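Local coordinates for protein endoglucanase E-5 (Thermobifida fusca, PDB 2CKS) that catalyses the endohydrolysis of (1->4)-beta-D-glucosidic linkages in cellulose, lichenin and cereal beta-D-glucans, here as the catalytic domain of a longer cellulase, at residues 39-44 with 267-272; 59-64 with 261-266; 275-280 with 291-296; 106-111 with 141-146. All blocks are in the same frame, centred on the assembly; numbering follows the deposited sequence. Where two conformers were deposited one is given.

Contact 1. Residues 39-44 with 267-272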
loop_
_atom_site.group_PDB
_atom_site.type_symbol
_atom_site.label_atom_id
_atom_site.label_comp_id
_atom_site.label_asym_id
_atom_site.label_seq_id
_atom_site.Cartn_x
_atom_site.Cartn_y
_atom_site.Cartn_z
ATOM N N PHE A 39 -16.046 -1.907 -2.193
ATOM C CA PHE A 39 -16.169 -0.576 -1.591
ATOM C C PHE A 39 -15.845 0.529 -2.577
ATOM O O PHE A 39 -15.298 1.565 -2.217
ATOM C CB PHE A 39 -15.311 -0.473 -0.325
ATOM C CG PHE A 39 -15.736 -1.425 0.741
ATOM C CD1 PHE A 39 -16.810 -1.133 1.566
ATOM C CD2 PHE A 39 -15.095 -2.650 0.883
ATOM C CE1 PHE A 39 -17.226 -2.050 2.523
ATOM C CE2 PHE A 39 -15.511 -3.555 1.839
ATOM C CZ PHE A 39 -16.574 -3.248 2.655
ATOM N N ASP A 40 -16.199 0.293 -3.829
ATOM C CA ASP A 40 -16.042 1.285 -4.867
ATOM C C ASP A 40 -16.875 2.516 -4.566
ATOM O O ASP A 40 -16.469 3.630 -4.885
ATOM C CB ASP A 40 -16.500 0.706 -6.193
ATOM C CG ASP A 40 -15.988 1.475 -7.353
ATOM O OD1 ASP A 40 -16.777 1.695 -8.301
ATOM O OD2 ASP A 40 -14.815 1.897 -7.397
ATOM N N HIS A 41 -18.044 2.307 -3.955
ATOM C CA HIS A 41 -18.957 3.406 -3.606
ATOM C C HIS A 41 -18.410 4.365 -2.526
ATOM O O HIS A 41 -18.967 5.454 -2.322
ATOM C CB HIS A 41 -20.366 2.859 -3.246
ATOM C CG HIS A 41 -20.390 1.948 -2.055
ATOM N ND1 HIS A 41 -19.742 0.730 -2.030
ATOM C CD2 HIS A 41 -20.994 2.076 -0.850
ATOM C CE1 HIS A 41 -19.924 0.161 -0.849
ATOM N NE2 HIS A 41 -20.683 0.956 -0.117
ATOM N N CYS A 42 -17.332 3.967 -1.845
ATOM C CA CYS A 42 -16.648 4.824 -0.876
ATOM C C CYS A 42 -15.609 5.740 -1.505
ATOM O O CYS A 42 -14.989 6.534 -0.805
ATOM C CB CYS A 42 -15.951 3.976 0.187
ATOM S SG CYS A 42 -17.087 3.289 1.395
ATOM N N LEU A 43 -15.400 5.612 -2.811
ATOM C CA LEU A 43 -14.372 6.380 -3.510
ATOM C C LEU A 43 -15.049 7.325 -4.490
ATOM O O LEU A 43 -15.373 6.968 -5.604
ATOM C CB LEU A 43 -13.400 5.444 -4.229
ATOM C CG LEU A 43 -12.849 4.296 -3.380
ATOM C CD1 LEU A 43 -11.987 3.384 -4.229
ATOM C CD2 LEU A 43 -12.075 4.831 -2.205
ATOM N N THR A 44 -15.297 8.533 -4.019
ATOM C CA THR A 44 -16.018 9.536 -4.779
ATOM C C THR A 44 -15.229 10.827 -4.813
ATOM O O THR A 44 -14.227 10.990 -4.119
ATOM C CB THR A 44 -17.411 9.815 -4.143
ATOM O OG1 THR A 44 -17.259 10.358 -2.822
ATOM C CG2 THR A 44 -18.214 8.536 -3.933
ATOM N N TYR A 267 -9.720 2.898 3.971
ATOM C CA TYR A 267 -10.600 4.039 3.714
ATOM C C TYR A 267 -11.936 3.549 3.139
ATOM O O TYR A 267 -12.178 3.601 1.919
ATOM C CB TYR A 267 -9.908 4.989 2.724
ATOM C CG TYR A 267 -10.399 6.416 2.755
ATOM C CD1 TYR A 267 -10.169 7.233 3.866
ATOM C CD2 TYR A 267 -11.078 6.958 1.670
ATOM C CE1 TYR A 267 -10.599 8.552 3.887
ATOM C CE2 TYR A 267 -11.521 8.282 1.693
ATOM C CZ TYR A 267 -11.278 9.069 2.802
ATOM O OH TYR A 267 -11.731 10.370 2.819
ATOM N N SER A 268 -12.768 3.006 4.016
ATOM C CA SER A 268 -14.091 2.486 3.653
ATOM C C SER A 268 -14.992 2.541 4.874
ATOM O O SER A 268 -14.542 2.852 5.973
ATOM C CB SER A 268 -14.008 1.043 3.153
ATOM O OG SER A 268 -14.032 0.117 4.223
ATOM N N ASP A 269 -16.257 2.192 4.667
ATOM C CA ASP A 269 -17.221 2.072 5.754
ATOM C C ASP A 269 -17.627 0.617 6.000
ATOM O O ASP A 269 -18.753 0.333 6.404
ATOM C CB ASP A 269 -18.425 2.994 5.518
ATOM C CG ASP A 269 -19.318 2.534 4.390
ATOM O OD1 ASP A 269 -18.894 1.696 3.560
ATOM O OD2 ASP A 269 -20.482 2.980 4.266
ATOM N N ASP A 270 -16.688 -0.293 5.787
ATOM C CA ASP A 270 -16.858 -1.687 6.183
ATOM C C ASP A 270 -17.172 -1.761 7.679
ATOM O O ASP A 270 -16.799 -0.868 8.445
ATOM C CB ASP A 270 -15.589 -2.473 5.875
ATOM C CG ASP A 270 -15.740 -3.936 6.150
ATOM O OD1 ASP A 270 -14.833 -4.498 6.807
ATOM O OD2 ASP A 270 -16.727 -4.599 5.760
ATOM N N PHE A 271 -17.845 -2.826 8.104
ATOM C CA PHE A 271 -18.237 -2.956 9.512
ATOM C C PHE A 271 -17.068 -3.113 10.488
ATOM O O PHE A 271 -17.198 -2.802 11.674
ATOM C CB PHE A 271 -19.232 -4.115 9.690
ATOM C CG PHE A 271 -18.606 -5.483 9.638
ATOM C CD1 PHE A 271 -18.528 -6.184 8.441
ATOM C CD2 PHE A 271 -18.116 -6.084 10.800
ATOM C CE1 PHE A 271 -17.958 -7.455 8.394
ATOM C CE2 PHE A 271 -17.543 -7.352 10.762
ATOM C CZ PHE A 271 -17.460 -8.040 9.563
ATOM N N ARG A 272 -15.944 -3.607 9.999
ATOM C CA ARG A 272 -14.808 -3.903 10.853
ATOM C C ARG A 272 -14.184 -2.634 11.421
ATOM O O ARG A 272 -14.278 -1.558 10.830
ATOM C CB ARG A 272 -13.772 -4.704 10.082
ATOM C CG ARG A 272 -14.262 -6.086 9.669
ATOM C CD ARG A 272 -13.252 -6.840 8.831
ATOM N NE ARG A 272 -13.723 -8.165 8.437
ATOM C CZ ARG A 272 -14.544 -8.421 7.416
ATOM N NH1 ARG A 272 -15.020 -7.450 6.646
ATOM N NH2 ARG A 272 -14.896 -9.677 7.164
HETATM O O HOH W 1 -20.552 0.003 2.525
#
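F39 packs its ring on S268 and D270, with D269 at the edge. S268 CB makes an off-centre CH-pi contact, 4.3 Å from the F39 ring centroid and 30° off the normal. S268 OG also lies over this face, toward the rim. F39 CZ is 3.5 Å from D270 CB. The D270 carboxylate approaches obliquely, its plane 70° from the ring. Near the ring plane, D269 OD1 is 4.0 Å from F39 CD1.

These loops follow the first and last strands of the TIM barrel, at the C-terminal ends where the family 5 active site opens. C42 SG lies 3.8 Å from S268 CA in the conformer described and is joined by its disulfide to C282.

No direct hydrogen bond crosses the contact. A water bridges it instead. It donates to D269 OD1 at 2.6 Å and sits in the plane of the H41 ring, 2.8 Å from H41 NE2. D269 OD2 is taken by the backbone N of C282.

Polar bonds within 267-272 fix its shape. S268 OG accepts from D270 N at 3.1 Å, an ST turn, and also bonds N266. D270 OD1 uses its syn lone pair for a salt bridge with R272 NH1, 3.0 Å away.

Contact 2. Residues 59-64 with 261-266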
loop_
_atom_site.group_PDB
_atom_site.type_symbol
_atom_site.label_atom_id
_atom_site.label_comp_id
_atom_site.label_asym_id
_atom_site.label_seq_id
_atom_site.Cartn_x
_atom_site.Cartn_y
_atom_site.Cartn_z
ATOM N N ILE A 59 -0.578 10.145 0.040
ATOM C CA ILE A 59 -0.588 8.981 -0.830
ATOM C C ILE A 59 -1.855 8.161 -0.580
ATOM O O ILE A 59 -2.383 8.124 0.542
ATOM C CB ILE A 59 0.713 8.169 -0.559
ATOM C CG1 ILE A 59 0.891 6.993 -1.516
ATOM C CG2 ILE A 59 0.779 7.685 0.873
ATOM C CD1 ILE A 59 2.341 6.510 -1.570
ATOM N N ILE A 60 -2.343 7.537 -1.642
ATOM C CA ILE A 60 -3.475 6.620 -1.582
ATOM C C ILE A 60 -3.053 5.331 -2.269
ATOM O O ILE A 60 -2.465 5.348 -3.351
ATOM C CB ILE A 60 -4.747 7.218 -2.246
ATOM C CG1 ILE A 60 -5.942 6.266 -2.067
ATOM C CG2 ILE A 60 -4.536 7.529 -3.713
ATOM C CD1 ILE A 60 -7.263 6.858 -2.431
ATOM N N ARG A 61 -3.349 4.217 -1.625
ATOM C CA ARG A 61 -3.141 2.913 -2.218
ATOM C C ARG A 61 -4.476 2.404 -2.740
ATOM O O ARG A 61 -5.460 2.327 -1.996
ATOM C CB ARG A 61 -2.567 1.984 -1.171
ATOM C CG ARG A 61 -2.425 0.535 -1.572
ATOM C CD ARG A 61 -1.964 -0.205 -0.381
ATOM N NE ARG A 61 -1.547 -1.581 -0.535
ATOM C CZ ARG A 61 -2.094 -2.605 0.116
ATOM N NH1 ARG A 61 -3.179 -2.472 0.871
ATOM N NH2 ARG A 61 -1.558 -3.792 -0.013
ATOM N N LEU A 62 -4.506 2.084 -4.031
ATOM C CA LEU A 62 -5.696 1.577 -4.696
ATOM C C LEU A 62 -5.658 0.052 -4.722
ATOM O O LEU A 62 -4.911 -0.547 -5.494
ATOM C CB LEU A 62 -5.763 2.140 -6.117
ATOM C CG LEU A 62 -5.709 3.665 -6.224
ATOM C CD1 LEU A 62 -5.606 4.087 -7.685
ATOM C CD2 LEU A 62 -6.909 4.308 -5.565
ATOM N N SER A 63 -6.453 -0.577 -3.862
ATOM C CA SER A 63 -6.374 -2.009 -3.648
ATOM C C SER A 63 -7.361 -2.721 -4.550
ATOM O O SER A 63 -8.571 -2.600 -4.381
ATOM C CB SER A 63 -6.635 -2.355 -2.182
ATOM O OG SER A 63 -5.594 -1.837 -1.364
ATOM N N MET A 64 -6.828 -3.443 -5.519
ATOM C CA MET A 64 -7.635 -4.204 -6.459
ATOM C C MET A 64 -7.404 -5.694 -6.250
ATOM O O MET A 64 -6.383 -6.242 -6.663
ATOM C CB MET A 64 -7.271 -3.824 -7.892
ATOM C CG MET A 64 -8.128 -4.520 -8.961
ATOM S SD MET A 64 -7.650 -4.050 -10.618
ATOM C CE MET A 64 -6.118 -4.986 -10.780
ATOM N N GLY A 261 7.368 5.113 4.842
ATOM C CA GLY A 261 6.026 5.500 4.447
ATOM C C GLY A 261 5.008 4.434 4.803
ATOM O O GLY A 261 5.352 3.261 5.001
ATOM N N TRP A 262 3.750 4.848 4.905
ATOM C CA TRP A 262 2.668 3.933 5.211
ATOM C C TRP A 262 1.319 4.354 4.657
ATOM O O TRP A 262 1.049 5.540 4.450
ATOM C CB TRP A 262 2.538 3.723 6.724
ATOM C CG TRP A 262 2.481 4.952 7.645
ATOM C CD1 TRP A 262 3.509 5.441 8.396
ATOM C CD2 TRP A 262 1.331 5.752 7.986
ATOM N NE1 TRP A 262 3.085 6.499 9.167
ATOM C CE2 TRP A 262 1.752 6.711 8.940
ATOM C CE3 TRP A 262 -0.004 5.782 7.555
ATOM C CZ2 TRP A 262 0.890 7.674 9.472
ATOM C CZ3 TRP A 262 -0.865 6.727 8.110
ATOM C CH2 TRP A 262 -0.412 7.657 9.052
ATOM N N THR A 263 0.481 3.347 4.425
ATOM C CA THR A 263 -0.923 3.533 4.081
ATOM C C THR A 263 -1.753 2.615 4.964
ATOM O O THR A 263 -1.606 1.393 4.897
ATOM C CB THR A 263 -1.190 3.236 2.570
ATOM O OG1 THR A 263 -0.494 2.054 2.144
ATOM C CG2 THR A 263 -0.658 4.344 1.698
ATOM N N LYS A 264 -2.633 3.196 5.779
ATOM C CA LYS A 264 -3.416 2.420 6.726
ATOM C C LYS A 264 -4.602 1.741 6.045
ATOM O O LYS A 264 -5.245 2.312 5.166
ATOM C CB LYS A 264 -3.927 3.299 7.873
ATOM C CG LYS A 264 -4.794 2.542 8.873
ATOM C CD LYS A 264 -5.150 3.347 10.089
ATOM C CE LYS A 264 -5.788 2.463 11.135
ATOM N NZ LYS A 264 -6.992 1.751 10.618
ATOM N N TRP A 265 -4.884 0.520 6.483
ATOM C CA TRP A 265 -6.062 -0.228 6.071
ATOM C C TRP A 265 -7.185 0.159 7.032
ATOM O O TRP A 265 -7.042 -0.064 8.232
ATOM C CB TRP A 265 -5.736 -1.711 6.232
ATOM C CG TRP A 265 -6.707 -2.686 5.662
ATOM C CD1 TRP A 265 -7.515 -3.523 6.365
ATOM C CD2 TRP A 265 -6.920 -2.999 4.274
ATOM N NE1 TRP A 265 -8.250 -4.304 5.508
ATOM C CE2 TRP A 265 -7.901 -4.006 4.220
ATOM C CE3 TRP A 265 -6.396 -2.512 3.070
ATOM C CZ2 TRP A 265 -8.358 -4.543 3.018
ATOM C CZ3 TRP A 265 -6.856 -3.040 1.877
ATOM C CH2 TRP A 265 -7.826 -4.051 1.864
ATOM N N ASN A 266 -8.290 0.753 6.580
ATOM C CA ASN A 266 -8.578 1.116 5.192
ATOM C C ASN A 266 -9.600 2.271 5.146
ATOM O O ASN A 266 -10.259 2.561 6.152
ATOM C CB ASN A 266 -9.123 -0.098 4.439
ATOM C CG ASN A 266 -10.413 -0.627 5.041
ATOM O OD1 ASN A 266 -11.488 -0.071 4.807
ATOM N ND2 ASN A 266 -10.311 -1.688 5.846
#
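I59 sets its CG2 methyl against the CG2 methyl of T263, 3.7 Å apart. The two side chains cross at about a right angle. T263 OG1 sits between the backbone N and carbonyl carbon (chi1 43°) and faces R61. It is 3.7 Å from R61 CD and 3.9 Å from R61 CB, a packing contact. The polar partner of this hydroxyl is the carbonyl O of T230.

The R61 chain, extended from CG to NE, passes T263. The guanidinium beyond it lies near W265. R61 NH1 is 3.9 Å from W265 CE3, which lies in the guanidinium plane. The two planes are 71° apart, so the groups do not stack. The guanidinium is held by salt bridges to E135 and E231, with N138 bonding NH2. S63 OG comes to the edge of the indole, 3.7 Å from W265 CZ3. S63 OG hydrogen-bonds D99 and S32.

N266 CB, just after W265 across a cis peptide, sits over one face of the indole, toward its rim. The two strand segments are 7.5 Å apart at closest and touch mainly through side chains facing the barrel interior. No hydrogen bond joins them. Strand 29-32 stands between them in the sheet order. This is the interior of a TIM barrel, where R61 reaches E231, the nucleophile by similarity, as in the family 5 active site.

Contact 3. Residues 275-280 with 291-296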
loop_
_atom_site.group_PDB
_atom_site.type_symbol
_atom_site.label_atom_id
_atom_site.label_comp_id
_atom_site.label_asym_id
_atom_site.label_seq_id
_atom_site.Cartn_x
_atom_site.Cartn_y
_atom_site.Cartn_z
ATOM N N ALA A 275 -11.792 -0.232 9.311
ATOM C CA ALA A 275 -12.347 0.655 8.301
ATOM C C ALA A 275 -12.685 1.951 8.997
ATOM O O ALA A 275 -13.401 1.961 9.995
ATOM C CB ALA A 275 -13.580 0.051 7.659
ATOM N N VAL A 276 -12.165 3.050 8.478
ATOM C CA VAL A 276 -12.217 4.305 9.211
ATOM C C VAL A 276 -13.602 4.918 9.380
ATOM O O VAL A 276 -13.790 5.707 10.289
ATOM C CB VAL A 276 -11.279 5.370 8.584
ATOM C CG1 VAL A 276 -9.827 4.934 8.676
ATOM C CG2 VAL A 276 -11.696 5.702 7.150
ATOM N N PHE A 277 -14.550 4.597 8.500
ATOM C CA PHE A 277 -15.893 5.185 8.554
ATOM C C PHE A 277 -16.930 4.210 9.092
ATOM O O PHE A 277 -16.825 2.992 8.930
ATOM C CB PHE A 277 -16.336 5.656 7.179
ATOM C CG PHE A 277 -15.422 6.676 6.568
ATOM C CD1 PHE A 277 -15.167 7.879 7.217
ATOM C CD2 PHE A 277 -14.780 6.423 5.369
ATOM C CE1 PHE A 277 -14.308 8.818 6.660
ATOM C CE2 PHE A 277 -13.915 7.364 4.807
ATOM C CZ PHE A 277 -13.680 8.558 5.454
ATOM N N GLN A 278 -17.965 4.764 9.709
ATOM C CA GLN A 278 -19.052 3.954 10.235
ATOM C C GLN A 278 -19.897 3.475 9.070
ATOM O O GLN A 278 -20.143 4.231 8.144
ATOM C CB GLN A 278 -19.935 4.778 11.172
ATOM C CG GLN A 278 -19.234 5.300 12.420
ATOM C CD GLN A 278 -18.950 4.236 13.466
ATOM O OE1 GLN A 278 -18.533 4.556 14.590
ATOM N NE2 GLN A 278 -19.152 2.986 13.114
ATOM N N PRO A 279 -20.360 2.234 9.106
ATOM C CA PRO A 279 -21.264 1.748 8.060
ATOM C C PRO A 279 -22.385 2.732 7.720
ATOM O O PRO A 279 -23.032 3.288 8.612
ATOM C CB PRO A 279 -21.820 0.459 8.668
ATOM C CG PRO A 279 -20.692 -0.053 9.477
ATOM C CD PRO A 279 -20.042 1.177 10.078
ATOM N N GLY A 280 -22.605 2.940 6.427
ATOM C CA GLY A 280 -23.589 3.891 5.948
ATOM C C GLY A 280 -23.032 5.241 5.556
ATOM O O GLY A 280 -23.709 6.018 4.900
ATOM N N SER A 291 -18.220 12.629 13.613
ATOM C CA SER A 291 -19.047 11.528 14.111
ATOM C C SER A 291 -19.121 10.303 13.193
ATOM O O SER A 291 -19.599 9.251 13.611
ATOM C CB SER A 291 -20.469 12.032 14.391
ATOM O OG SER A 291 -21.103 12.482 13.207
ATOM N N SER A 292 -18.657 10.436 11.955
ATOM C CA SER A 292 -18.634 9.307 11.029
ATOM C C SER A 292 -17.389 8.440 11.186
ATOM O O SER A 292 -17.296 7.399 10.554
ATOM C CB SER A 292 -18.705 9.803 9.587
ATOM O OG SER A 292 -17.514 10.488 9.251
ATOM N N LEU A 293 -16.427 8.868 12.003
ATOM C CA LEU A 293 -15.184 8.112 12.174
ATOM C C LEU A 293 -15.231 7.110 13.303
ATOM O O LEU A 293 -15.629 7.438 14.433
ATOM C CB LEU A 293 -14.010 9.051 12.435
ATOM C CG LEU A 293 -13.787 10.145 11.400
ATOM C CD1 LEU A 293 -12.581 10.978 11.805
ATOM C CD2 LEU A 293 -13.615 9.570 10.009
ATOM N N LYS A 294 -14.775 5.898 13.010
ATOM C CA LYS A 294 -14.477 4.923 14.047
ATOM C C LYS A 294 -13.258 5.430 14.820
ATOM O O LYS A 294 -12.583 6.370 14.391
ATOM C CB LYS A 294 -14.178 3.550 13.440
ATOM C CG LYS A 294 -15.340 2.919 12.674
ATOM C CD LYS A 294 -15.278 1.403 12.721
ATOM C CE LYS A 294 -16.265 0.737 11.773
ATOM N NZ LYS A 294 -15.858 0.841 10.314
ATOM N N ALA A 295 -12.973 4.806 15.955
ATOM C CA ALA A 295 -11.833 5.203 16.781
ATOM C C ALA A 295 -10.515 5.184 16.000
ATOM O O ALA A 295 -9.718 6.117 16.096
ATOM C CB ALA A 295 -11.742 4.302 17.986
ATOM N N SER A 296 -10.309 4.133 15.209
ATOM C CA SER A 296 -9.105 3.995 14.386
ATOM C C SER A 296 -9.037 5.102 13.339
ATOM O O SER A 296 -7.950 5.566 12.985
ATOM C CB SER A 296 -9.069 2.611 13.712
ATOM O OG SER A 296 -10.098 2.469 12.749
#
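K294 reaches across 275-280 and ends among backbone carbonyls. Its chain bends at the last torsion (chi4 73°), which turns NZ toward them. K294 NZ donates to A275 O at 2.7 Å and to F277 O at 2.7 Å. It lies above both carbonyl planes. D270 O and R272 O also bond this ammonium, so four carbonyl oxygens lie around it and share its three hydrogens. They probably stabilise its positive charge.

Q278 crosses K294 obliquely. Its chain bends at chi2, and Q278 NE2 comes to 3.8 Å from K294 CG.

F277 and L293 lie side by side and point the same way. L293 CD2 meets F277 CE1 at 3.5 Å, in an oblique approach to the ring. S292 O is at the ring edge, in its plane. V276 CG2 sits over the centre of one face. Y267 and W288 each make an edge-to-face contact with the F277 ring.

The backbones run antiparallel here. K294 N donates to V276 O at 2.9 Å, and Q278 N to S292 O at 2.8 Å. F277 CA is 3.3 Å from S292 O, a CA-H...O contact. F277 and L293 thus form a non-hydrogen-bonded pair, bridged once. K294 is also the N-cap residue of helix 295-304. The bridge joins the long loop after the eighth barrel strand to the start of the C-terminal helix of this TIM barrel.

Contact 4. Residues 106-111 with 141-146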
loop_
_atom_site.group_PDB
_atom_site.type_symbol
_atom_site.label_atom_id
_atom_site.label_comp_id
_atom_site.label_asym_id
_atom_site.label_seq_id
_atom_site.Cartn_x
_atom_site.Cartn_y
_atom_site.Cartn_z
ATOM N N GLY A 106 -2.339 -17.576 -2.566
ATOM C CA GLY A 106 -1.224 -16.828 -2.017
ATOM C C GLY A 106 0.057 -16.846 -2.830
ATOM O O GLY A 106 0.963 -16.062 -2.551
ATOM N N ASP A 107 0.149 -17.730 -3.820
ATOM C CA ASP A 107 1.315 -17.759 -4.693
ATOM C C ASP A 107 1.114 -16.701 -5.762
ATOM O O ASP A 107 0.190 -16.823 -6.570
ATOM C CB ASP A 107 1.451 -19.130 -5.359
ATOM C CG ASP A 107 2.681 -19.231 -6.254
ATOM O OD1 ASP A 107 3.337 -18.199 -6.532
ATOM O OD2 ASP A 107 3.056 -20.321 -6.738
ATOM N N PRO A 108 1.957 -15.666 -5.806
ATOM C CA PRO A 108 1.759 -14.610 -6.809
ATOM C C PRO A 108 1.778 -15.140 -8.241
ATOM O O PRO A 108 1.141 -14.573 -9.109
ATOM C CB PRO A 108 2.932 -13.647 -6.575
ATOM C CG PRO A 108 3.477 -13.974 -5.256
ATOM C CD PRO A 108 3.127 -15.407 -4.949
ATOM N N HIS A 109 2.490 -16.234 -8.487
ATOM C CA HIS A 109 2.540 -16.771 -9.840
ATOM C C HIS A 109 1.164 -17.206 -10.376
ATOM O O HIS A 109 0.941 -17.211 -11.587
ATOM C CB HIS A 109 3.532 -17.936 -9.942
ATOM C CG HIS A 109 4.114 -18.098 -11.311
ATOM N ND1 HIS A 109 3.364 -18.522 -12.389
ATOM C CD2 HIS A 109 5.368 -17.897 -11.777
ATOM C CE1 HIS A 109 4.132 -18.566 -13.461
ATOM N NE2 HIS A 109 5.352 -18.192 -13.119
ATOM N N TYR A 110 0.239 -17.555 -9.483
ATOM C CA TYR A 110 -1.136 -17.864 -9.882
ATOM C C TYR A 110 -1.755 -16.764 -10.755
ATOM O O TYR A 110 -2.583 -17.041 -11.629
ATOM C CB TYR A 110 -1.992 -18.089 -8.635
ATOM C CG TYR A 110 -3.376 -18.590 -8.923
ATOM C CD1 TYR A 110 -3.630 -19.951 -9.020
ATOM C CD2 TYR A 110 -4.434 -17.708 -9.104
ATOM C CE1 TYR A 110 -4.898 -20.417 -9.286
ATOM C CE2 TYR A 110 -5.713 -18.167 -9.378
ATOM C CZ TYR A 110 -5.938 -19.524 -9.464
ATOM O OH TYR A 110 -7.209 -19.988 -9.744
ATOM N N ASN A 111 -1.355 -15.517 -10.507
ATOM C CA ASN A 111 -1.902 -14.362 -11.203
ATOM C C ASN A 111 -0.886 -13.645 -12.098
ATOM O O ASN A 111 -1.118 -12.511 -12.502
ATOM C CB ASN A 111 -2.472 -13.387 -10.172
ATOM C CG ASN A 111 -3.776 -13.868 -9.600
ATOM O OD1 ASN A 111 -4.728 -14.096 -10.341
ATOM N ND2 ASN A 111 -3.820 -14.079 -8.289
ATOM N N ASN A 141 1.787 -15.585 0.307
ATOM C CA ASN A 141 1.779 -16.490 1.440
ATOM C C ASN A 141 1.853 -17.939 0.975
ATOM O O ASN A 141 1.392 -18.279 -0.116
ATOM C CB ASN A 141 0.558 -16.230 2.347
ATOM C CG ASN A 141 -0.766 -16.373 1.625
ATOM O OD1 ASN A 141 -1.388 -17.439 1.667
ATOM N ND2 ASN A 141 -1.228 -15.291 0.980
ATOM N N GLY A 142 2.480 -18.763 1.807
ATOM C CA GLY A 142 2.673 -20.172 1.514
ATOM C C GLY A 142 3.780 -20.441 0.513
ATOM O O GLY A 142 3.908 -21.565 0.027
ATOM N N VAL A 143 4.586 -19.419 0.213
ATOM C CA VAL A 143 5.656 -19.517 -0.780
ATOM C C VAL A 143 7.001 -19.054 -0.215
ATOM O O VAL A 143 7.076 -18.233 0.708
ATOM C CB VAL A 143 5.324 -18.728 -2.083
ATOM C CG1 VAL A 143 4.139 -19.351 -2.812
ATOM C CG2 VAL A 143 5.077 -17.248 -1.791
ATOM N N SER A 144 8.071 -19.590 -0.788
ATOM C CA SER A 144 9.418 -19.233 -0.386
ATOM C C SER A 144 9.765 -17.836 -0.862
ATOM O O SER A 144 9.178 -17.328 -1.825
ATOM C CB SER A 144 10.428 -20.212 -0.981
ATOM O OG SER A 144 10.475 -20.088 -2.390
ATOM N N TRP A 145 10.751 -17.235 -0.211
ATOM C CA TRP A 145 11.289 -15.965 -0.678
ATOM C C TRP A 145 11.858 -16.081 -2.093
ATOM O O TRP A 145 11.629 -15.210 -2.930
ATOM C CB TRP A 145 12.335 -15.381 0.280
ATOM C CG TRP A 145 12.985 -14.191 -0.350
ATOM C CD1 TRP A 145 14.273 -14.075 -0.734
ATOM C CD2 TRP A 145 12.335 -12.977 -0.758
ATOM N NE1 TRP A 145 14.485 -12.863 -1.344
ATOM C CE2 TRP A 145 13.305 -12.170 -1.372
ATOM C CE3 TRP A 145 11.024 -12.493 -0.671
ATOM C CZ2 TRP A 145 13.015 -10.908 -1.885
ATOM C CZ3 TRP A 145 10.735 -11.247 -1.185
ATOM C CH2 TRP A 145 11.724 -10.469 -1.787
ATOM N N ALA A 146 12.581 -17.162 -2.390
ATOM C CA ALA A 146 13.119 -17.334 -3.745
ATOM C C ALA A 146 12.044 -17.303 -4.833
ATOM O O ALA A 146 12.282 -16.791 -5.922
ATOM C CB ALA A 146 13.950 -18.604 -3.850
#
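V143 splits its two methyls between D107 and P108. V143 CG1 is 3.7 Å from D107 CB and as close to the carboxylate carbon, and these side chains cross at about a right angle. V143 CG2 meets P108 CD tip to tip at 4.1 Å. Beside this, N141 N donates to G106 O at 3.0 Å, with an angle of 164° at the hydrogen. The N141 amide also lies against the bare CA of G106. N141 ND2 is 3.4 Å from G106 CA. N141 CG sits between the backbone N and the carbonyl carbon (chi1 58°), which puts CG beside G106 CA, at 3.7 Å.

The two segments belong to the loops after the third and fourth strands of the TIM barrel. The loop after the fourth strand carries E139, the proton donor by similarity. N141 ND2 donates to the backbone O of E139, in its own loop, and to L103 O in the loop after the third strand, which bridges the two loops.

Further out, D107 OD1 accepts from H109 N at 2.9 Å, an Asx turn. The donor meets it from above the carboxylate plane. Y110 N bonds D107 O at 3.0 Å in the short 3-10 turn that follows. In 141-146, G142 takes a positive phi of 77°, and its N bonds E182. S144 caps helix 145-162, whose I148 packs on V143 and whose Y151 packs on P108.

How the contacts relate
All four contacts belong to one TIM barrel. Contact 2 is nearest its centre and joins strands 59-65 and 262-265. Contact 1 lies about 13 Å from it, centre to centre, in the loops after the first and eighth strands. Residues 261-266 run straight on into 267-272. Along the chain, 106-111 and 141-146 lie between the segments of contact 2, which lie between those of contact 1. Contact 3 comes last, its centre about 10 Å from that of contact 1. They touch through D269 with G280. N266 O also meets V276 N, linking contacts 2 and 3. Contacts 1 to 3 thus form one connected region. Contact 4, between the third and fourth strand loops, is separate and touches none of them.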